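Local coordinates for protein hybrid kinase (PDB 6QRL) that probably serves as a sensor histidine kinase in a phosphorelay and binds the second messenger cyclic di-GMP through the pseudo-receiver domain described here, at residues L52-A57 and R71-L76; R62-P67 and I85-A90; V75-E80 and S94-K99. All blocks are in the same frame, centred on the assembly; numbering follows the deposited sequence.

Contact 1: L52-A57 and R71-L76; sequences LLIDAA and RRSVVL
Arg71 and Leu52 open this pairing of neighbouring inner strands in the five-stranded parallel sheet of a receiver-type alpha/beta domain, linked by a loop rather than a helix; it exemplifies parallel pairing, every second residue turning N-H and C=O to the other strand. Their side chains cross at about a right angle: Arg71 NH2 lies 3.8 Å from Leu52 CD2, while Leu52 CD1 stands over one guanidinium face near its rim. Beyond the contact, NH2 bonds to Ala50 O. Arg72 contributes its carbonyl oxygen, which receives Leu52 N at 2.9 Å, and its side chain leads off to bond Ala113 O. Ser73 follows, with OG beside the backbone N (chi1 -59°), where it touches Leu52 CB at 3.7 Å and Ile54 CD1 at 3.8 Å. Val74 then bonds in both directions, giving N-H to Leu52 O and taking Ile54 N-H on its own oxygen. On the sheet face opposite to Ser73, its CB meets Leu53 CD1 at 3.9 Å, the two side chains lying side by side and pointing the same way. Val75 returns to the Ser73 face and sets CG2 3.9 Å from Ala56 CB. Leu76 shares the other face with Asp55, the phosphorylation site predicted for the receiver family and unmodified here, which is tied to Ser13 and Lys99. Leu76 O accepts Ala56 N, so the register persists just past the end of strand 51-55, and Asp55 OD1 receives Ala57 N in an Asx turn. Leu76 N reaches Ile54 O at 2.9 Å from 38° above the carbonyl plane.

Contact 2: R62-P67 and I85-A90; sequences RGALKP and IDRLKA. With SO4 (sulfate ion), chain D.
With CG anti to its backbone N (chi1 179°) and the chain extended from there to NE, Arg87 reaches from the helix to the backbone of Arg62, Gly63 and Ala64. It illustrates how one long side chain can fasten a loop that has no regular structure of its own. NH1 donates to Arg62 O at 3.0 Å; the acceptor sits near the guanidinium plane, and the bond is somewhat bent, at 151°. Gly63 lays its carbonyl oxygen 3.8 Å above the plane and over the centre of the group. NH2 comes within 3.4 Å of Ala64 CA and, at the edge, donates to a water that in turn donates to O1 of a sulfate, probably from the crystallisation liquor. The sulfate is held by backbone N-H groups: Ala64 N meets O3 at 3.0 Å, and Arg62 N meets O2 at 3.1 Å. The sulfate, at the edge of the Arg62 guanidinium and reached by Arg87 through the water, may partly offset the like charges of the two arginines. Deeper in, the contact turns apolar as Leu65 CB meets Leu88 CD2 at 4.0 Å. These two leucines both press on Phe93 and on Val75 of strand 73-77, and Leu88 also reaches Leu77, which places the loop after strand 51-55 beside helix 85-91 on one face of the sheet.

Contact 3: V75-E80 and S94-K99; sequences VLLTPE and SGYLIK. With C2E (9,9'-[(2R,3R,3aS,5S,7aR,9R,10R,10aS,12S,14aR)-3,5,10,12-tetrahydroxy-5,12-dioxidooctahydro-2H,7H-difuro[3,2-d:3',2'-j][1,3,7,9,2,8]tetraoxadiphosphacyclododecine-2,9-diyl]bis(2-amino-1,9-dihydro-6H-purin-6-one)), chain C.
Val75 N donates to Gly95 O at 3.1 Å, the first of four backbone bonds joining the two strands. Val75 O takes Leu97 N at 3.0 Å, Leu97 O takes Leu77 N, and Leu77 O takes Lys99 N at 2.8 Å in a nearly straight bond (173°). In this pairing Tyr96 and Ile98 turn their backbone N and O toward the other edge of their strand, and for Tyr96 the ligand supplies both partners. Its N donates to O6 of one guanine of cyclic di-GMP at 3.0 Å; its O receives both N1, at 2.7 Å, and N2, at 3.1 Å. Gly95, with no side chain, leaves O6 close against its CA. Strands 73-77 and 95-98 are the two arms of a beta-alpha-beta unit built through helix 85-91. The second of them is an outermost strand of the sheet within this chain, so the messenger docks on its edge much as another strand would. The same guanine lies over one face of the Tyr96 ring, N1 3.5 Å above its centre, the ring being set from a CG between the backbone N and the carbonyl carbon (chi1 69°). At the ring edge OH donates to the phosphate oxygen O2P at 2.7 Å; Ser105, Arg102 and Pro100 add further bonds to the ligand. Leu77 CD1 packs on Tyr96 CB, the two side chains crossing at about a right angle, and Pro79 CG rests on Ile98 CG2. Lys99 runs over Leu76 CB with CD and past Leu76 O with CE, its chain bent at chi3 (-68°), and NZ finds its partner in Asp55 OD1, a salt bridge resembling the Asp-Lys pair at the acidic site of receiver domains.

From the N terminus, the chain reaches 52-57 first, and contact 1 closes a loop when 71-76 pairs beside it as the next strand. Within that loop lies 62-67, whose partner 85-90 comes only later, so contact 2 crosses contact 1. Contact 3 starts on the strand where contact 1 ends, sharing Val75 and Leu76, and closes at 94-99 after the helix has passed; it therefore crosses contact 2 as well. Three adjacent strands are thus joined in series, with loop and helix laid over one face. Ile85 of contact 2 packs on Tyr96 of contact 3, and Ala56 of contact 1 packs on Leu77 of contact 3.

Contact 1: L52-A57 and R71-L76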
loop_
_atom_site.group_PDB
_atom_site.type_symbol
_atom_site.label_atom_id
_atom_site.label_comp_id
_atom_site.label_asym_id
_atom_site.label_seq_id
_atom_site.Cartn_x
_atom_site.Cartn_y
_atom_site.Cartn_z
ATOM N N LEU A 52 -3.871 -0.351 -0.656
ATOM C CA LEU A 52 -2.885 -1.230 0.030
ATOM C C LEU A 52 -1.518 -0.549 0.074
ATOM O O LEU A 52 -0.964 -0.280 -1.002
ATOM C CB LEU A 52 -2.806 -2.567 -0.711
ATOM C CG LEU A 52 -4.143 -3.251 -0.996
ATOM C CD1 LEU A 52 -3.945 -4.524 -1.819
ATOM C CD2 LEU A 52 -4.869 -3.571 0.304
ATOM N N LEU A 53 -1.037 -0.193 1.264
ATOM C CA LEU A 53 0.360 0.259 1.460
ATOM C C LEU A 53 1.170 -1.016 1.738
ATOM O O LEU A 53 0.884 -1.708 2.730
ATOM C CB LEU A 53 0.451 1.250 2.619
ATOM C CG LEU A 53 0.172 2.725 2.360
ATOM C CD1 LEU A 53 -0.629 3.008 1.101
ATOM C CD2 LEU A 53 -0.452 3.365 3.581
ATOM N N ILE A 54 2.089 -1.351 0.838
ATOM C CA ILE A 54 2.858 -2.622 0.879
ATOM C C ILE A 54 4.324 -2.279 1.092
ATOM O O ILE A 54 4.910 -1.677 0.185
ATOM C CB ILE A 54 2.619 -3.446 -0.390
ATOM C CG1 ILE A 54 1.133 -3.783 -0.541
ATOM C CG2 ILE A 54 3.466 -4.712 -0.389
ATOM C CD1 ILE A 54 0.792 -4.525 -1.829
ATOM N N ASP A 55 4.873 -2.694 2.230
ATOM C CA ASP A 55 6.296 -2.530 2.619
ATOM C C ASP A 55 7.185 -3.348 1.679
ATOM O O ASP A 55 6.979 -4.550 1.593
ATOM C CB ASP A 55 6.475 -2.924 4.088
ATOM C CG ASP A 55 7.772 -2.450 4.725
ATOM O OD1 ASP A 55 8.701 -2.093 3.959
ATOM O OD2 ASP A 55 7.868 -2.481 6.001
ATOM N N ALA A 56 8.149 -2.717 0.993
ATOM C CA ALA A 56 9.142 -3.425 0.143
ATOM C C ALA A 56 9.960 -4.431 0.967
ATOM O O ALA A 56 10.613 -5.302 0.359
ATOM C CB ALA A 56 10.067 -2.467 -0.564
ATOM N N ALA A 57 9.972 -4.343 2.294
ATOM C CA ALA A 57 10.524 -5.419 3.145
ATOM C C ALA A 57 9.891 -6.784 2.803
ATOM O O ALA A 57 10.526 -7.789 3.104
ATOM C CB ALA A 57 10.315 -5.068 4.592
ATOM N N ARG A 71 -6.306 -4.261 -7.703
ATOM C CA ARG A 71 -6.269 -3.445 -6.465
ATOM C C ARG A 71 -5.384 -2.214 -6.685
ATOM O O ARG A 71 -4.632 -2.163 -7.698
ATOM C CB ARG A 71 -5.823 -4.340 -5.309
ATOM C CG ARG A 71 -6.763 -5.524 -5.037
ATOM C CD ARG A 71 -8.183 -5.135 -4.637
ATOM N NE ARG A 71 -8.169 -4.356 -3.394
ATOM C CZ ARG A 71 -8.465 -4.796 -2.172
ATOM N NH1 ARG A 71 -8.863 -6.045 -1.984
ATOM N NH2 ARG A 71 -8.372 -3.969 -1.134
ATOM N N ARG A 72 -5.516 -1.246 -5.783
ATOM C CA ARG A 72 -4.758 0.036 -5.774
ATOM C C ARG A 72 -3.676 -0.066 -4.689
ATOM O O ARG A 72 -4.042 -0.171 -3.501
ATOM C CB ARG A 72 -5.746 1.183 -5.558
ATOM C CG ARG A 72 -6.925 1.128 -6.524
ATOM C CD ARG A 72 -7.932 2.203 -6.244
ATOM N NE ARG A 72 -8.980 2.107 -7.235
ATOM C CZ ARG A 72 -9.221 2.989 -8.199
ATOM N NH1 ARG A 72 -8.531 4.117 -8.279
ATOM N NH2 ARG A 72 -10.203 2.763 -9.063
ATOM N N SER A 73 -2.406 -0.137 -5.095
ATOM C CA SER A 73 -1.273 -0.408 -4.171
ATOM C C SER A 73 -0.174 0.624 -4.340
ATOM O O SER A 73 0.087 1.036 -5.462
ATOM C CB SER A 73 -0.706 -1.784 -4.387
ATOM O OG SER A 73 -1.694 -2.776 -4.191
ATOM N N VAL A 74 0.426 0.997 -3.221
ATOM C CA VAL A 74 1.579 1.923 -3.099
ATOM C C VAL A 74 2.674 1.166 -2.350
ATOM O O VAL A 74 2.364 0.636 -1.274
ATOM C CB VAL A 74 1.160 3.178 -2.325
ATOM C CG1 VAL A 74 2.282 4.179 -2.253
ATOM C CG2 VAL A 74 -0.083 3.819 -2.920
ATOM N N VAL A 75 3.909 1.201 -2.840
ATOM C CA VAL A 75 5.022 0.460 -2.203
ATOM C C VAL A 75 5.790 1.413 -1.269
ATOM O O VAL A 75 6.046 2.565 -1.684
ATOM C CB VAL A 75 5.927 -0.189 -3.270
ATOM C CG1 VAL A 75 6.483 0.836 -4.249
ATOM C CG2 VAL A 75 7.069 -0.973 -2.651
ATOM N N LEU A 76 6.204 0.927 -0.097
ATOM C CA LEU A 76 7.079 1.672 0.859
ATOM C C LEU A 76 8.544 1.286 0.613
ATOM O O LEU A 76 8.880 0.099 0.763
ATOM C CB LEU A 76 6.687 1.317 2.299
ATOM C CG LEU A 76 5.479 2.021 2.911
ATOM C CD1 LEU A 76 4.395 2.337 1.908
ATOM C CD2 LEU A 76 4.928 1.274 4.127
#

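Contact 2: R62-P67 and I85-A90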
loop_
_atom_site.group_PDB
_atom_site.type_symbol
_atom_site.label_atom_id
_atom_site.label_comp_id
_atom_site.label_asym_id
_atom_site.label_seq_id
_atom_site.Cartn_x
_atom_site.Cartn_y
_atom_site.Cartn_z
ATOM N N ARG A 62 15.681 -11.168 -4.406
ATOM C CA ARG A 62 16.066 -10.482 -5.665
ATOM C C ARG A 62 15.132 -9.291 -5.949
ATOM O O ARG A 62 15.310 -8.660 -7.003
ATOM C CB ARG A 62 16.024 -11.493 -6.815
ATOM C CG ARG A 62 17.223 -12.435 -6.884
ATOM C CD ARG A 62 17.718 -12.540 -8.318
ATOM N NE ARG A 62 17.638 -13.858 -8.959
ATOM C CZ ARG A 62 16.527 -14.532 -9.288
ATOM N NH1 ARG A 62 15.325 -14.066 -9.008
ATOM N NH2 ARG A 62 16.635 -15.710 -9.883
ATOM N N GLY A 63 14.186 -8.983 -5.059
ATOM C CA GLY A 63 13.379 -7.749 -5.108
ATOM C C GLY A 63 12.047 -7.901 -5.834
ATOM O O GLY A 63 11.402 -6.846 -6.037
ATOM N N ALA A 64 11.587 -9.119 -6.169
ATOM C CA ALA A 64 10.231 -9.374 -6.734
ATOM C C ALA A 64 9.146 -9.011 -5.718
ATOM O O ALA A 64 9.241 -9.435 -4.575
ATOM C CB ALA A 64 10.035 -10.804 -7.174
ATOM N N LEU A 65 8.153 -8.235 -6.143
ATOM C CA LEU A 65 7.045 -7.773 -5.282
ATOM C C LEU A 65 5.854 -7.555 -6.213
ATOM O O LEU A 65 5.945 -6.630 -7.058
ATOM C CB LEU A 65 7.477 -6.471 -4.596
ATOM C CG LEU A 65 7.028 -6.206 -3.151
ATOM C CD1 LEU A 65 6.558 -4.778 -2.978
ATOM C CD2 LEU A 65 6.040 -7.204 -2.588
ATOM N N LYS A 66 4.818 -8.377 -6.088
ATOM C CA LYS A 66 3.635 -8.331 -6.986
ATOM C C LYS A 66 2.512 -7.610 -6.251
ATOM O O LYS A 66 1.994 -8.099 -5.251
ATOM C CB LYS A 66 3.153 -9.728 -7.394
ATOM C CG LYS A 66 4.233 -10.778 -7.573
ATOM C CD LYS A 66 5.103 -10.570 -8.811
ATOM C CE LYS A 66 6.297 -11.509 -8.850
ATOM N NZ LYS A 66 7.423 -10.934 -9.624
ATOM N N PRO A 67 2.045 -6.466 -6.765
ATOM C CA PRO A 67 0.856 -5.830 -6.221
ATOM C C PRO A 67 -0.344 -6.679 -6.652
ATOM O O PRO A 67 -0.381 -7.179 -7.768
ATOM C CB PRO A 67 0.936 -4.448 -6.883
ATOM C CG PRO A 67 1.493 -4.737 -8.248
ATOM C CD PRO A 67 2.532 -5.805 -7.986
ATOM N N ILE A 85 12.030 1.738 -8.734
ATOM C CA ILE A 85 10.739 2.401 -9.081
ATOM C C ILE A 85 10.231 1.883 -10.444
ATOM O O ILE A 85 9.075 1.461 -10.500
ATOM C CB ILE A 85 10.888 3.932 -8.988
ATOM C CG1 ILE A 85 10.934 4.351 -7.509
ATOM C CG2 ILE A 85 9.786 4.640 -9.759
ATOM C CD1 ILE A 85 11.485 5.752 -7.251
ATOM N N ASP A 86 11.055 1.813 -11.478
ATOM C CA ASP A 86 10.559 1.419 -12.832
ATOM C C ASP A 86 10.004 -0.014 -12.793
ATOM O O ASP A 86 8.901 -0.244 -13.293
ATOM C CB ASP A 86 11.626 1.613 -13.909
ATOM C CG ASP A 86 11.963 3.079 -14.191
ATOM O OD1 ASP A 86 11.098 3.958 -13.917
ATOM O OD2 ASP A 86 13.090 3.344 -14.685
ATOM N N ARG A 87 10.708 -0.951 -12.180
ATOM C CA ARG A 87 10.258 -2.352 -12.060
ATOM C C ARG A 87 8.935 -2.441 -11.289
ATOM O O ARG A 87 8.064 -3.216 -11.688
ATOM C CB ARG A 87 11.331 -3.153 -11.326
ATOM C CG ARG A 87 10.950 -4.611 -11.116
ATOM C CD ARG A 87 12.091 -5.375 -10.461
ATOM N NE ARG A 87 11.719 -6.781 -10.318
ATOM C CZ ARG A 87 12.462 -7.695 -9.694
ATOM N NH1 ARG A 87 13.602 -7.350 -9.112
ATOM N NH2 ARG A 87 12.028 -8.943 -9.613
ATOM N N LEU A 88 8.788 -1.670 -10.217
ATOM C CA LEU A 88 7.585 -1.753 -9.343
ATOM C C LEU A 88 6.399 -1.108 -10.068
ATOM O O LEU A 88 5.287 -1.671 -9.990
ATOM C CB LEU A 88 7.885 -1.075 -8.001
ATOM C CG LEU A 88 8.875 -1.842 -7.125
ATOM C CD1 LEU A 88 9.458 -0.977 -6.033
ATOM C CD2 LEU A 88 8.193 -3.018 -6.497
ATOM N N LYS A 89 6.627 -0.009 -10.793
ATOM C CA LYS A 89 5.558 0.574 -11.648
ATOM C C LYS A 89 5.153 -0.431 -12.737
ATOM O O LYS A 89 3.951 -0.613 -12.903
ATOM C CB LYS A 89 5.954 1.936 -12.210
ATOM C CG LYS A 89 6.212 2.999 -11.146
ATOM C CD LYS A 89 4.966 3.480 -10.422
ATOM C CE LYS A 89 4.021 4.254 -11.317
ATOM N NZ LYS A 89 4.598 5.553 -11.732
ATOM N N ALA A 90 6.095 -1.110 -13.390
ATOM C CA ALA A 90 5.806 -2.133 -14.433
ATOM C C ALA A 90 5.026 -3.296 -13.830
ATOM O O ALA A 90 4.200 -3.861 -14.538
ATOM C CB ALA A 90 7.081 -2.640 -15.070
HETATM S S SO4 D . 12.880 -13.180 -5.704
HETATM O O1 SO4 D . 12.721 -13.480 -7.102
HETATM O O2 SO4 D . 14.125 -13.736 -5.230
HETATM O O3 SO4 D . 12.922 -11.744 -5.539
HETATM O O4 SO4 D . 11.783 -13.747 -4.959
HETATM O O HOH W 1 13.530 -11.583 -8.847
#

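Contact 3: V75-E80 and S94-K99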
loop_
_atom_site.group_PDB
_atom_site.type_symbol
_atom_site.label_atom_id
_atom_site.label_comp_id
_atom_site.label_asym_id
_atom_site.label_seq_id
_atom_site.Cartn_x
_atom_site.Cartn_y
_atom_site.Cartn_z
ATOM N N VAL A 75 3.909 1.201 -2.840
ATOM C CA VAL A 75 5.022 0.460 -2.203
ATOM C C VAL A 75 5.790 1.413 -1.269
ATOM O O VAL A 75 6.046 2.565 -1.684
ATOM C CB VAL A 75 5.927 -0.189 -3.270
ATOM C CG1 VAL A 75 6.483 0.836 -4.249
ATOM C CG2 VAL A 75 7.069 -0.973 -2.651
ATOM N N LEU A 76 6.204 0.927 -0.097
ATOM C CA LEU A 76 7.079 1.672 0.859
ATOM C C LEU A 76 8.544 1.286 0.613
ATOM O O LEU A 76 8.880 0.099 0.763
ATOM C CB LEU A 76 6.687 1.317 2.299
ATOM C CG LEU A 76 5.479 2.021 2.911
ATOM C CD1 LEU A 76 4.395 2.337 1.908
ATOM C CD2 LEU A 76 4.928 1.274 4.127
ATOM N N LEU A 77 9.401 2.269 0.338
ATOM C CA LEU A 77 10.810 2.089 -0.087
ATOM C C LEU A 77 11.731 2.857 0.860
ATOM O O LEU A 77 11.324 3.930 1.344
ATOM C CB LEU A 77 10.985 2.625 -1.514
ATOM C CG LEU A 77 10.192 1.904 -2.606
ATOM C CD1 LEU A 77 10.345 2.609 -3.947
ATOM C CD2 LEU A 77 10.663 0.474 -2.740
ATOM N N THR A 78 12.955 2.376 1.063
ATOM C CA THR A 78 14.053 3.217 1.597
ATOM C C THR A 78 14.541 4.112 0.460
ATOM O O THR A 78 14.342 3.785 -0.714
ATOM C CB THR A 78 15.185 2.366 2.176
ATOM O OG1 THR A 78 15.833 1.698 1.088
ATOM C CG2 THR A 78 14.678 1.377 3.215
ATOM N N PRO A 79 15.209 5.244 0.766
ATOM C CA PRO A 79 15.832 6.062 -0.273
ATOM C C PRO A 79 16.816 5.283 -1.148
ATOM O O PRO A 79 16.894 5.568 -2.340
ATOM C CB PRO A 79 16.554 7.176 0.511
ATOM C CG PRO A 79 15.852 7.224 1.847
ATOM C CD PRO A 79 15.386 5.805 2.115
ATOM N N GLU A 80 17.487 4.274 -0.589
ATOM C CA GLU A 80 18.465 3.429 -1.336
ATOM C C GLU A 80 17.734 2.532 -2.349
ATOM O O GLU A 80 18.411 1.979 -3.212
ATOM C CB GLU A 80 19.301 2.545 -0.397
ATOM C CG GLU A 80 20.045 3.307 0.708
ATOM C CD GLU A 80 19.178 3.676 1.914
ATOM O OE1 GLU A 80 18.757 4.862 1.996
ATOM O OE2 GLU A 80 18.912 2.780 2.781
ATOM N N SER A 94 0.873 1.770 -8.092
ATOM C CA SER A 94 0.364 3.122 -8.430
ATOM C C SER A 94 1.472 4.159 -8.209
ATOM O O SER A 94 1.576 5.112 -8.971
ATOM C CB SER A 94 -0.829 3.429 -7.558
ATOM O OG SER A 94 -1.261 4.772 -7.710
ATOM N N GLY A 95 2.263 3.976 -7.164
ATOM C CA GLY A 95 3.267 4.945 -6.700
ATOM C C GLY A 95 4.056 4.367 -5.536
ATOM O O GLY A 95 3.902 3.171 -5.200
ATOM N N TYR A 96 4.912 5.190 -4.975
ATOM C CA TYR A 96 5.824 4.815 -3.874
ATOM C C TYR A 96 5.744 5.906 -2.801
ATOM O O TYR A 96 5.319 7.048 -3.087
ATOM C CB TYR A 96 7.249 4.643 -4.392
ATOM C CG TYR A 96 7.906 5.920 -4.839
ATOM C CD1 TYR A 96 7.851 6.328 -6.161
ATOM C CD2 TYR A 96 8.560 6.735 -3.919
ATOM C CE1 TYR A 96 8.413 7.532 -6.563
ATOM C CE2 TYR A 96 9.154 7.920 -4.307
ATOM C CZ TYR A 96 9.098 8.313 -5.635
ATOM O OH TYR A 96 9.671 9.492 -5.992
ATOM N N LEU A 97 6.148 5.534 -1.597
ATOM C CA LEU A 97 6.377 6.416 -0.440
ATOM C C LEU A 97 7.759 6.068 0.098
ATOM O O LEU A 97 8.079 4.855 0.138
ATOM C CB LEU A 97 5.283 6.129 0.589
ATOM C CG LEU A 97 3.903 6.643 0.206
ATOM C CD1 LEU A 97 2.826 6.107 1.137
ATOM C CD2 LEU A 97 3.922 8.159 0.193
ATOM N N ILE A 98 8.524 7.074 0.502
ATOM C CA ILE A 98 9.887 6.919 1.075
ATOM C C ILE A 98 9.752 6.853 2.596
ATOM O O ILE A 98 9.111 7.741 3.175
ATOM C CB ILE A 98 10.799 8.077 0.627
ATOM C CG1 ILE A 98 10.935 8.155 -0.898
ATOM C CG2 ILE A 98 12.150 7.992 1.326
ATOM C CD1 ILE A 98 11.589 6.927 -1.527
ATOM N N LYS A 99 10.328 5.809 3.202
ATOM C CA LYS A 99 10.456 5.592 4.664
ATOM C C LYS A 99 11.606 6.452 5.172
ATOM O O LYS A 99 12.681 6.420 4.591
ATOM C CB LYS A 99 10.696 4.110 4.965
ATOM C CG LYS A 99 9.470 3.226 4.826
ATOM C CD LYS A 99 9.747 1.725 5.070
ATOM C CE LYS A 99 10.604 1.064 4.004
ATOM N NZ LYS A 99 10.923 -0.329 4.403
HETATM P P1 C2E C . 11.134 12.398 -4.820
HETATM O O2P C2E C . 10.790 11.083 -4.158
HETATM O O1P C2E C . 12.084 12.419 -5.979
HETATM O "O5'" C2E C . 9.745 12.945 -5.401
HETATM C "C5'" C2E C . 9.775 14.050 -6.307
HETATM C "C4'" C2E C . 8.358 14.346 -6.695
HETATM O "O4'" C2E C . 7.838 13.261 -7.488
HETATM C "C3'" C2E C . 7.386 14.449 -5.531
HETATM O "O3'" C2E C . 7.527 15.781 -5.008
HETATM C "C2'" C2E C . 6.033 14.113 -6.197
HETATM O "O2'" C2E C . 5.280 15.274 -6.480
HETATM C "C1'" C2E C . 6.430 13.356 -7.471
HETATM N N9 C2E C . 5.943 11.981 -7.579
HETATM C C8 C2E C . 5.609 11.346 -8.752
HETATM N N7 C2E C . 5.279 10.089 -8.579
HETATM C C5 C2E C . 5.426 9.871 -7.216
HETATM C C6 C2E C . 5.211 8.701 -6.452
HETATM O O6 C2E C . 4.880 7.579 -6.841
HETATM N N1 C2E C . 5.489 8.909 -5.102
HETATM C C2 C2E C . 5.900 10.097 -4.544
HETATM N N2 C2E C . 6.118 10.090 -3.219
HETATM N N3 C2E C . 6.103 11.206 -5.259
HETATM C C4 C2E C . 5.845 11.026 -6.583
HETATM P P11 C2E C . 7.339 15.943 -3.423
HETATM O O21 C2E C . 6.133 15.122 -3.076
HETATM O O11 C2E C . 7.354 17.409 -3.100
HETATM O O5A C2E C . 8.664 15.307 -2.783
HETATM C C5A C2E C . 9.938 16.017 -2.813
HETATM C C4A C2E C . 10.990 15.167 -2.145
HETATM O O4A C2E C . 10.761 15.154 -0.714
HETATM C C3A C2E C . 11.008 13.692 -2.531
HETATM O O3A C2E C . 11.675 13.526 -3.791
HETATM C C2A C2E C . 11.723 13.076 -1.331
HETATM O O2A C2E C . 13.120 13.209 -1.254
HETATM C C1A C2E C . 11.144 13.898 -0.179
HETATM N N91 C2E C . 9.975 13.246 0.383
HETATM C C81 C2E C . 8.702 13.349 -0.116
HETATM N N71 C2E C . 7.830 12.611 0.529
HETATM C C51 C2E C . 8.588 11.981 1.506
HETATM C C61 C2E C . 8.177 11.074 2.507
HETATM O O61 C2E C . 7.050 10.585 2.671
HETATM N N11 C2E C . 9.257 10.690 3.308
HETATM C C21 C2E C . 10.553 11.130 3.172
HETATM N N21 C2E C . 11.427 10.651 4.072
HETATM N N31 C2E C . 10.950 11.964 2.214
HETATM C C41 C2E C . 9.917 12.362 1.432
#